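Local atomic coordinates of uncharacterized protein (Staphylococcus aureus subsp. aureus Mu50, PDB entry 4QPV), a protein that is of unknown function but belongs to the DUF1672 family, whose unusual fold is built from kinked-helix-beta-beta-beta repeats. Residues 57-65 with 118-129; 223-234 with 275-283. All coordinates share one frame; numbering follows the deposited sequence.

Contact 1: residues 57-65 with 118-129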
loop_
_atom_site.group_PDB
_atom_site.type_symbol
_atom_site.label_atom_id
_atom_site.label_comp_id
_atom_site.label_asym_id
_atom_site.label_seq_id
_atom_site.Cartn_x
_atom_site.Cartn_y
_atom_site.Cartn_z
ATOM N N GLN A 57 -8.536 -6.130 -15.883
ATOM C CA GLN A 57 -8.913 -5.328 -17.051
ATOM C C GLN A 57 -9.067 -3.855 -16.662
ATOM O O GLN A 57 -8.649 -2.989 -17.431
ATOM C CB GLN A 57 -10.227 -5.845 -17.672
ATOM C CG GLN A 57 -10.671 -5.079 -18.936
ATOM C CD GLN A 57 -12.045 -5.495 -19.397
ATOM O OE1 GLN A 57 -12.723 -6.303 -18.755
ATOM N NE2 GLN A 57 -12.477 -4.996 -20.554
ATOM N N PHE A 58 -9.723 -3.578 -15.508
ATOM C CA PHE A 58 -9.935 -2.203 -15.046
ATOM C C PHE A 58 -8.601 -1.425 -14.962
ATOM O O PHE A 58 -8.517 -0.286 -15.433
ATOM C CB PHE A 58 -10.637 -2.181 -13.677
ATOM C CG PHE A 58 -10.952 -0.786 -13.177
ATOM C CD1 PHE A 58 -10.015 -0.062 -12.444
ATOM C CD2 PHE A 58 -12.204 -0.215 -13.397
ATOM C CE1 PHE A 58 -10.304 1.236 -11.989
ATOM C CE2 PHE A 58 -12.494 1.076 -12.943
ATOM C CZ PHE A 58 -11.544 1.794 -12.240
ATOM N N PHE A 59 -7.586 -2.029 -14.358
ATOM C CA PHE A 59 -6.284 -1.377 -14.174
ATOM C C PHE A 59 -5.560 -1.200 -15.494
ATOM O O PHE A 59 -4.853 -0.201 -15.654
ATOM C CB PHE A 59 -5.424 -2.138 -13.160
ATOM C CG PHE A 59 -5.813 -1.794 -11.744
ATOM C CD1 PHE A 59 -6.875 -2.444 -11.121
ATOM C CD2 PHE A 59 -5.169 -0.762 -11.058
ATOM C CE1 PHE A 59 -7.272 -2.085 -9.822
ATOM C CE2 PHE A 59 -5.587 -0.383 -9.779
ATOM C CZ PHE A 59 -6.635 -1.046 -9.171
HETATM N N MSE A 60 -5.765 -2.124 -16.463
HETATM C CA MSE A 60 -5.146 -1.969 -17.779
HETATM C C MSE A 60 -5.846 -0.825 -18.535
HETATM O O MSE A 60 -5.168 0.063 -19.037
HETATM C CB MSE A 60 -5.160 -3.283 -18.592
HETATM C CG MSE A 60 -4.463 -3.162 -19.971
HETATM SE SE MSE A 60 -2.579 -2.562 -19.892
HETATM C CE MSE A 60 -1.784 -4.218 -19.278
ATOM N N ASP A 61 -7.202 -0.838 -18.591
ATOM C CA ASP A 61 -7.985 0.189 -19.285
ATOM C C ASP A 61 -7.730 1.610 -18.751
ATOM O O ASP A 61 -7.573 2.546 -19.541
ATOM C CB ASP A 61 -9.486 -0.115 -19.168
ATOM C CG ASP A 61 -9.962 -1.312 -19.979
ATOM O OD1 ASP A 61 -9.214 -1.756 -20.888
ATOM O OD2 ASP A 61 -11.061 -1.815 -19.695
ATOM N N ASN A 62 -7.683 1.767 -17.433
ATOM C CA ASN A 62 -7.576 3.091 -16.823
ATOM C C ASN A 62 -6.161 3.567 -16.524
ATOM O O ASN A 62 -5.924 4.768 -16.619
ATOM C CB ASN A 62 -8.432 3.164 -15.542
ATOM C CG ASN A 62 -9.906 3.081 -15.880
ATOM O OD1 ASN A 62 -10.456 3.959 -16.553
ATOM N ND2 ASN A 62 -10.536 1.949 -15.585
ATOM N N PHE A 63 -5.236 2.676 -16.174
ATOM C CA PHE A 63 -3.885 3.111 -15.821
ATOM C C PHE A 63 -2.793 2.629 -16.785
ATOM O O PHE A 63 -1.653 3.108 -16.693
ATOM C CB PHE A 63 -3.549 2.686 -14.378
ATOM C CG PHE A 63 -4.567 3.205 -13.389
ATOM C CD1 PHE A 63 -4.599 4.553 -13.039
ATOM C CD2 PHE A 63 -5.541 2.364 -12.859
ATOM C CE1 PHE A 63 -5.559 5.039 -12.145
ATOM C CE2 PHE A 63 -6.514 2.857 -11.980
ATOM C CZ PHE A 63 -6.522 4.193 -11.640
ATOM N N GLY A 64 -3.137 1.728 -17.709
ATOM C CA GLY A 64 -2.176 1.198 -18.677
ATOM C C GLY A 64 -1.155 0.298 -18.009
ATOM O O GLY A 64 -0.021 0.173 -18.480
ATOM N N LEU A 65 -1.548 -0.311 -16.878
ATOM C CA LEU A 65 -0.675 -1.188 -16.105
ATOM C C LEU A 65 -1.198 -2.611 -16.011
ATOM O O LEU A 65 -2.410 -2.835 -15.888
ATOM C CB LEU A 65 -0.497 -0.634 -14.688
ATOM C CG LEU A 65 0.316 0.674 -14.601
ATOM C CD1 LEU A 65 0.066 1.373 -13.269
ATOM C CD2 LEU A 65 1.817 0.415 -14.821
HETATM N N MSE A 118 -11.879 8.054 -7.361
HETATM C CA MSE A 118 -11.016 7.891 -8.537
HETATM C C MSE A 118 -9.691 8.618 -8.277
HETATM O O MSE A 118 -8.637 8.042 -8.543
HETATM C CB MSE A 118 -11.693 8.372 -9.836
HETATM C CG MSE A 118 -10.786 8.273 -11.065
HETATM SE SE MSE A 118 -9.914 6.512 -11.223
HETATM C CE MSE A 118 -11.298 5.618 -12.169
ATOM N N SER A 119 -9.749 9.868 -7.737
ATOM C CA SER A 119 -8.551 10.634 -7.394
ATOM C C SER A 119 -7.706 9.864 -6.368
ATOM O O SER A 119 -6.485 9.792 -6.503
ATOM C CB SER A 119 -8.924 12.014 -6.857
ATOM O OG SER A 119 -9.073 12.952 -7.910
ATOM N N THR A 120 -8.368 9.243 -5.363
ATOM C CA THR A 120 -7.696 8.467 -4.316
ATOM C C THR A 120 -6.996 7.251 -4.948
ATOM O O THR A 120 -5.838 6.990 -4.642
ATOM C CB THR A 120 -8.678 8.080 -3.194
ATOM O OG1 THR A 120 -9.187 9.290 -2.613
ATOM C CG2 THR A 120 -8.020 7.236 -2.091
ATOM N N LEU A 121 -7.688 6.550 -5.863
ATOM C CA LEU A 121 -7.110 5.402 -6.556
ATOM C C LEU A 121 -5.918 5.837 -7.391
ATOM O O LEU A 121 -4.902 5.155 -7.386
ATOM C CB LEU A 121 -8.172 4.709 -7.440
ATOM C CG LEU A 121 -7.703 3.427 -8.108
ATOM C CD1 LEU A 121 -7.311 2.348 -7.051
ATOM C CD2 LEU A 121 -8.762 2.914 -9.045
ATOM N N VAL A 122 -6.028 6.985 -8.084
ATOM C CA VAL A 122 -4.894 7.534 -8.836
ATOM C C VAL A 122 -3.682 7.699 -7.876
ATOM O O VAL A 122 -2.585 7.268 -8.223
ATOM C CB VAL A 122 -5.244 8.850 -9.573
ATOM C CG1 VAL A 122 -3.990 9.568 -10.057
ATOM C CG2 VAL A 122 -6.180 8.570 -10.754
ATOM N N GLY A 123 -3.908 8.275 -6.689
ATOM C CA GLY A 123 -2.859 8.466 -5.681
ATOM C C GLY A 123 -2.239 7.155 -5.229
ATOM O O GLY A 123 -1.025 7.063 -5.048
ATOM N N THR A 124 -3.070 6.107 -5.102
ATOM C CA THR A 124 -2.634 4.758 -4.731
ATOM C C THR A 124 -1.704 4.191 -5.834
ATOM O O THR A 124 -0.655 3.638 -5.534
ATOM C CB THR A 124 -3.880 3.899 -4.474
ATOM O OG1 THR A 124 -4.445 4.326 -3.235
ATOM C CG2 THR A 124 -3.577 2.424 -4.416
ATOM N N VAL A 125 -2.092 4.346 -7.099
ATOM C CA VAL A 125 -1.288 3.878 -8.219
ATOM C C VAL A 125 0.012 4.688 -8.273
ATOM O O VAL A 125 1.078 4.109 -8.448
ATOM C CB VAL A 125 -2.106 3.993 -9.518
ATOM C CG1 VAL A 125 -1.225 3.847 -10.758
ATOM C CG2 VAL A 125 -3.246 2.970 -9.520
ATOM N N LEU A 126 -0.076 6.013 -8.062
ATOM C CA LEU A 126 1.079 6.911 -8.106
ATOM C C LEU A 126 2.110 6.606 -6.997
ATOM O O LEU A 126 3.284 6.912 -7.181
ATOM C CB LEU A 126 0.666 8.380 -8.103
ATOM C CG LEU A 126 0.013 8.843 -9.419
ATOM C CD1 LEU A 126 -0.359 10.300 -9.342
ATOM C CD2 LEU A 126 0.894 8.545 -10.631
ATOM N N SER A 127 1.700 5.959 -5.886
ATOM C CA SER A 127 2.636 5.511 -4.850
ATOM C C SER A 127 3.653 4.546 -5.495
ATOM O O SER A 127 4.833 4.545 -5.147
ATOM C CB SER A 127 1.879 4.842 -3.704
ATOM O OG SER A 127 2.748 4.164 -2.811
ATOM N N GLY A 128 3.167 3.753 -6.463
ATOM C CA GLY A 128 3.984 2.795 -7.205
ATOM C C GLY A 128 5.001 3.506 -8.097
ATOM O O GLY A 128 6.116 3.025 -8.291
ATOM N N PHE A 129 4.624 4.687 -8.624
ATOM C CA PHE A 129 5.517 5.518 -9.440
ATOM C C PHE A 129 6.589 6.149 -8.547
ATOM O O PHE A 129 7.759 6.221 -8.936
ATOM C CB PHE A 129 4.717 6.615 -10.166
ATOM C CG PHE A 129 3.952 6.196 -11.400
ATOM C CD1 PHE A 129 2.888 5.300 -11.312
ATOM C CD2 PHE A 129 4.248 6.753 -12.640
ATOM C CE1 PHE A 129 2.157 4.939 -12.458
ATOM C CE2 PHE A 129 3.527 6.389 -13.784
ATOM C CZ PHE A 129 2.474 5.500 -13.681
#
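Residues 57-63, the last turns of helix 48-63, send Phe58, Phe59 and Phe63 over to residues 118-129 of helix 116-133 and cross them at a right angle: the signed crossing angle is -90° and the axes of these short segments stay 12.5 Å apart at their closest. Such a wide gap suits phenylalanines, which are long enough to fill it. Just past Phe63 the chain leaves helical geometry at Gly64, whose phi is positive, and turns so that Leu65 also faces the second helix.

Phe63 is a knob in a hole formed by Met118, Leu121, Val122 and Val125. Val125 CG2 lies almost exactly on the ring normal, 3.8 Å from the centroid of the Phe63 ring, a CH-pi contact. Val122 CG2 and Leu121 CD2 meet the same ring at its edge, while the selenium of selenomethionine Met118 approaches obliquely, its SE 4.1 Å from Phe63 CZ. A chi1 of -177° carries the Phe58 ring out to Leu121 CD2, 3.7 Å from Phe58 CE1; its CZ meets the methyl CE of Met118. Phe59 offers its edge to Val125 CG2. Past the end of the helix, Leu65 CD1 and Val125 CG1 meet tip to tip at 3.8 Å; Val125 thus uses CG1 for Leu65 and CG2 for Phe63 and Phe59.

Asn62, a buried amide, turns back on its own helix: ND2 lies over the centre of the Phe58 ring and donates to Phe58 O at 3.0 Å and also to Leu109 O, while OD1 accepts from Ser111 N. Strand 90-98 adds Ile96 against Phe58 and Phe92 against Val125. One phenylalanine knob thus joins an orthogonal helix pair, packed with the antiparallel three-stranded meander (67-75, 78-87, 90-98) that lies between them in the chain.

Contact 2: residues 223-234 with 275-283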
loop_
_atom_site.group_PDB
_atom_site.type_symbol
_atom_site.label_atom_id
_atom_site.label_comp_id
_atom_site.label_asym_id
_atom_site.label_seq_id
_atom_site.Cartn_x
_atom_site.Cartn_y
_atom_site.Cartn_z
ATOM N N THR A 223 6.334 3.410 8.759
ATOM C CA THR A 223 6.540 2.000 9.119
ATOM C C THR A 223 5.278 1.410 9.792
ATOM O O THR A 223 4.442 2.152 10.325
ATOM C CB THR A 223 7.802 1.760 9.980
ATOM O OG1 THR A 223 7.597 2.249 11.320
ATOM C CG2 THR A 223 9.101 2.301 9.330
ATOM N N THR A 224 5.157 0.073 9.742
ATOM C CA THR A 224 4.046 -0.700 10.329
ATOM C C THR A 224 4.717 -1.814 11.107
ATOM O O THR A 224 4.836 -2.944 10.627
ATOM C CB THR A 224 3.065 -1.220 9.238
ATOM O OG1 THR A 224 3.776 -2.075 8.328
ATOM C CG2 THR A 224 2.355 -0.079 8.476
ATOM N N LEU A 225 5.275 -1.462 12.268
ATOM C CA LEU A 225 6.009 -2.441 13.078
ATOM C C LEU A 225 5.181 -2.931 14.256
ATOM O O LEU A 225 4.430 -2.175 14.870
ATOM C CB LEU A 225 7.335 -1.852 13.582
ATOM C CG LEU A 225 8.219 -1.193 12.508
ATOM C CD1 LEU A 225 9.501 -0.640 13.140
ATOM C CD2 LEU A 225 8.552 -2.190 11.354
ATOM N N PHE A 226 5.335 -4.209 14.562
ATOM C CA PHE A 226 4.635 -4.867 15.662
ATOM C C PHE A 226 5.666 -5.326 16.691
ATOM O O PHE A 226 6.540 -6.150 16.383
ATOM C CB PHE A 226 3.819 -6.050 15.116
ATOM C CG PHE A 226 2.780 -5.660 14.088
ATOM C CD1 PHE A 226 3.124 -5.534 12.737
ATOM C CD2 PHE A 226 1.457 -5.427 14.463
ATOM C CE1 PHE A 226 2.156 -5.192 11.783
ATOM C CE2 PHE A 226 0.474 -5.159 13.496
ATOM C CZ PHE A 226 0.834 -5.038 12.165
ATOM N N SER A 227 5.590 -4.786 17.916
ATOM C CA SER A 227 6.510 -5.189 18.970
ATOM C C SER A 227 6.415 -6.704 19.244
ATOM O O SER A 227 5.327 -7.274 19.157
ATOM C CB SER A 227 6.202 -4.429 20.254
ATOM O OG SER A 227 7.072 -4.837 21.293
ATOM N N THR A 228 7.533 -7.337 19.600
ATOM C CA THR A 228 7.526 -8.753 19.992
ATOM C C THR A 228 7.444 -8.861 21.525
ATOM O O THR A 228 7.430 -9.973 22.054
ATOM C CB THR A 228 8.745 -9.526 19.439
ATOM O OG1 THR A 228 9.934 -8.942 19.951
ATOM C CG2 THR A 228 8.785 -9.571 17.909
ATOM N N LYS A 229 7.393 -7.720 22.238
ATOM C CA LYS A 229 7.257 -7.692 23.709
ATOM C C LYS A 229 5.883 -8.180 24.131
ATOM O O LYS A 229 4.888 -7.722 23.579
ATOM C CB LYS A 229 7.438 -6.273 24.286
ATOM C CG LYS A 229 8.788 -5.626 24.026
ATOM C CD LYS A 229 8.780 -4.212 24.584
ATOM C CE LYS A 229 10.115 -3.528 24.440
ATOM N NZ LYS A 229 10.108 -2.198 25.108
ATOM N N ASP A 230 5.818 -9.032 25.164
ATOM C CA ASP A 230 4.523 -9.479 25.690
ATOM C C ASP A 230 3.832 -8.314 26.417
ATOM O O ASP A 230 2.609 -8.251 26.453
ATOM C CB ASP A 230 4.703 -10.673 26.653
ATOM C CG ASP A 230 5.519 -11.839 26.117
ATOM O OD1 ASP A 230 5.276 -12.258 24.957
ATOM O OD2 ASP A 230 6.385 -12.350 26.864
ATOM N N ASN A 231 4.628 -7.360 26.926
ATOM C CA ASN A 231 4.160 -6.235 27.735
ATOM C C ASN A 231 4.414 -4.865 27.076
ATOM O O ASN A 231 4.727 -3.904 27.783
ATOM C CB ASN A 231 4.885 -6.300 29.095
ATOM C CG ASN A 231 6.403 -6.162 29.002
ATOM O OD1 ASN A 231 7.021 -6.288 27.930
ATOM N ND2 ASN A 231 7.039 -5.866 30.118
ATOM N N PHE A 232 4.273 -4.759 25.747
ATOM C CA PHE A 232 4.476 -3.491 25.058
ATOM C C PHE A 232 3.613 -2.372 25.631
ATOM O O PHE A 232 2.420 -2.557 25.829
ATOM C CB PHE A 232 4.156 -3.629 23.544
ATOM C CG PHE A 232 4.086 -2.320 22.783
ATOM C CD1 PHE A 232 5.228 -1.769 22.204
ATOM C CD2 PHE A 232 2.883 -1.628 22.660
ATOM C CE1 PHE A 232 5.160 -0.575 21.489
ATOM C CE2 PHE A 232 2.820 -0.421 21.957
ATOM C CZ PHE A 232 3.961 0.105 21.388
ATOM N N THR A 233 4.213 -1.191 25.827
ATOM C CA THR A 233 3.500 0.044 26.148
ATOM C C THR A 233 4.173 1.161 25.365
ATOM O O THR A 233 5.338 1.019 25.007
ATOM C CB THR A 233 3.457 0.363 27.659
ATOM O OG1 THR A 233 4.750 0.765 28.102
ATOM C CG2 THR A 233 2.857 -0.765 28.528
ATOM N N LYS A 234 3.484 2.286 25.147
ATOM C CA LYS A 234 4.126 3.456 24.531
ATOM C C LYS A 234 5.301 3.937 25.420
ATOM O O LYS A 234 6.393 4.205 24.904
ATOM C CB LYS A 234 3.124 4.613 24.311
ATOM C CG LYS A 234 2.123 4.379 23.190
ATOM C CD LYS A 234 1.012 5.430 23.159
ATOM C CE LYS A 234 1.424 6.725 22.486
ATOM N NZ LYS A 234 0.364 7.768 22.581
ATOM N N ASN A 275 -6.422 -3.089 10.057
ATOM C CA ASN A 275 -6.109 -1.684 9.812
ATOM C C ASN A 275 -5.103 -1.156 10.852
ATOM O O ASN A 275 -5.471 -0.837 11.988
ATOM C CB ASN A 275 -7.421 -0.855 9.831
ATOM C CG ASN A 275 -7.253 0.584 9.419
ATOM O OD1 ASN A 275 -6.141 1.110 9.334
ATOM N ND2 ASN A 275 -8.365 1.249 9.130
ATOM N N TYR A 276 -3.839 -1.015 10.435
ATOM C CA TYR A 276 -2.781 -0.523 11.328
ATOM C C TYR A 276 -3.072 0.892 11.853
ATOM O O TYR A 276 -2.719 1.198 12.989
ATOM C CB TYR A 276 -1.425 -0.543 10.601
ATOM C CG TYR A 276 -0.245 -0.402 11.538
ATOM C CD1 TYR A 276 0.338 -1.520 12.128
ATOM C CD2 TYR A 276 0.311 0.848 11.808
ATOM C CE1 TYR A 276 1.422 -1.395 13.003
ATOM C CE2 TYR A 276 1.401 0.984 12.669
ATOM C CZ TYR A 276 1.944 -0.139 13.270
ATOM O OH TYR A 276 3.006 -0.004 14.119
ATOM N N SER A 277 -3.700 1.764 11.029
ATOM C CA SER A 277 -3.961 3.158 11.426
ATOM C C SER A 277 -4.893 3.278 12.639
ATOM O O SER A 277 -4.897 4.340 13.273
ATOM C CB SER A 277 -4.524 3.957 10.257
ATOM O OG SER A 277 -5.887 3.640 10.031
ATOM N N LYS A 278 -5.663 2.204 12.972
ATOM C CA LYS A 278 -6.597 2.216 14.114
ATOM C C LYS A 278 -5.913 1.728 15.399
ATOM O O LYS A 278 -6.506 1.795 16.480
ATOM C CB LYS A 278 -7.845 1.358 13.814
ATOM C CG LYS A 278 -8.647 1.807 12.589
ATOM C CD LYS A 278 -9.662 2.905 12.902
ATOM C CE LYS A 278 -10.133 3.629 11.663
ATOM N NZ LYS A 278 -9.087 4.539 11.119
ATOM N N LYS A 279 -4.653 1.275 15.296
ATOM C CA LYS A 279 -3.924 0.775 16.465
ATOM C C LYS A 279 -3.296 1.903 17.278
ATOM O O LYS A 279 -3.087 3.005 16.754
ATOM C CB LYS A 279 -2.832 -0.210 16.031
ATOM C CG LYS A 279 -3.376 -1.521 15.463
ATOM C CD LYS A 279 -2.280 -2.578 15.369
ATOM C CE LYS A 279 -1.865 -3.047 16.749
ATOM N NZ LYS A 279 -0.637 -3.869 16.699
ATOM N N GLU A 280 -2.981 1.608 18.549
ATOM C CA GLU A 280 -2.286 2.540 19.434
ATOM C C GLU A 280 -0.815 2.451 19.073
ATOM O O GLU A 280 -0.232 1.359 19.116
ATOM C CB GLU A 280 -2.543 2.220 20.919
ATOM C CG GLU A 280 -1.835 3.182 21.863
ATOM C CD GLU A 280 -1.875 2.803 23.329
ATOM O OE1 GLU A 280 -1.059 1.950 23.745
ATOM O OE2 GLU A 280 -2.695 3.391 24.070
ATOM N N VAL A 281 -0.227 3.556 18.646
ATOM C CA VAL A 281 1.177 3.499 18.218
ATOM C C VAL A 281 2.038 4.537 18.875
ATOM O O VAL A 281 1.551 5.575 19.313
ATOM C CB VAL A 281 1.296 3.675 16.652
ATOM C CG1 VAL A 281 0.618 2.535 15.890
ATOM C CG2 VAL A 281 0.767 5.034 16.189
ATOM N N ILE A 282 3.334 4.271 18.855
ATOM C CA ILE A 282 4.411 5.203 19.123
ATOM C C ILE A 282 4.771 5.750 17.762
ATOM O O ILE A 282 4.913 4.951 16.827
ATOM C CB ILE A 282 5.652 4.526 19.776
ATOM C CG1 ILE A 282 5.392 4.080 21.199
ATOM C CG2 ILE A 282 6.896 5.444 19.686
ATOM C CD1 ILE A 282 6.459 3.127 21.693
ATOM N N GLU A 283 4.959 7.069 17.633
ATOM C CA GLU A 283 5.402 7.647 16.366
ATOM C C GLU A 283 6.643 8.489 16.620
ATOM O O GLU A 283 6.631 9.334 17.519
ATOM C CB GLU A 283 4.296 8.462 15.703
ATOM C CG GLU A 283 4.578 8.807 14.251
ATOM C CD GLU A 283 3.444 9.524 13.539
ATOM O OE1 GLU A 283 2.262 9.279 13.877
ATOM O OE2 GLU A 283 3.745 10.330 12.627
HETATM O O HOH W 1 0.660 2.287 25.845
#
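A chi1 of -165° swings the Tyr276 ring away from its own amide nitrogen and out of a short 3-10 turn to strand 220-227, where Phe226, its CG anti to the carbonyl carbon (chi1 -60°), presents a ring face. The result is a T-shaped aromatic pair joining this strand of the mixed sheet to the 3-10 turn: the tyrosine edge points at the Phe226 face, centroids 5.2 Å apart and planes at 85°. Tyrosine suits this place because its ring packs while its hydroxyl serves the backbone: OH donates to Leu225 O at 2.7 Å, tilted from the carbonyl plane. Thr224 covers one face of the same ring, its CA 3.8 Å from the Tyr276 centroid in a CH-pi contact, so the phenol is held by its face, its edge and its hydroxyl.

Lys279, in the conformer described, also comes up to Phe226, its NZ 3.4 Å from Phe226 CD2 in an oblique approach. Its ammonium group has stronger partners elsewhere, donating to Tyr268 O, Ser265 OG and Asn266 OD1; these three oxygens probably compensate the charge of the partly covered group.

Farther along, Phe232, the last residue of a type I turn, and Lys234, just past the N-cap residue Thr233, close over Ile282. The isoleucine CD1 touches Phe232 CE1 and CZ obliquely, while Lys234 CG runs past Ile282 CG1 in the opposite direction at 3.8 Å. A long, flexible lysine is apt here: its methylenes cover the isoleucine and the CG of Glu280, and its CE comes to 3.4 Å from Val281 O. In the Glu280 conformer described, a water joins the two residues, accepting from Lys234 N at 2.9 Å and donating to Glu280 OE1 at 2.7 Å.

Contacts 1 and 2 lie on opposite sides of the chain's centre, their own centres about 30 Å apart and their nearest atoms about 12 Å apart, and they share no helix or strand. Contact 1 is fully buried: two helices, with the three-stranded sheet between them in sequence, meet through apolar side chains and no hydrogen bond crosses. Contact 2 is partly exposed and joins strands of the mixed sheet to the loops next to them, so its chemistry is mixed, from a buried tyrosine bonded to the backbone to a lysine, a glutamate and a water at the surface. Aromatic rings anchor both, chiefly against aliphatic branches in contact 1, but in contact 2 also ring to ring.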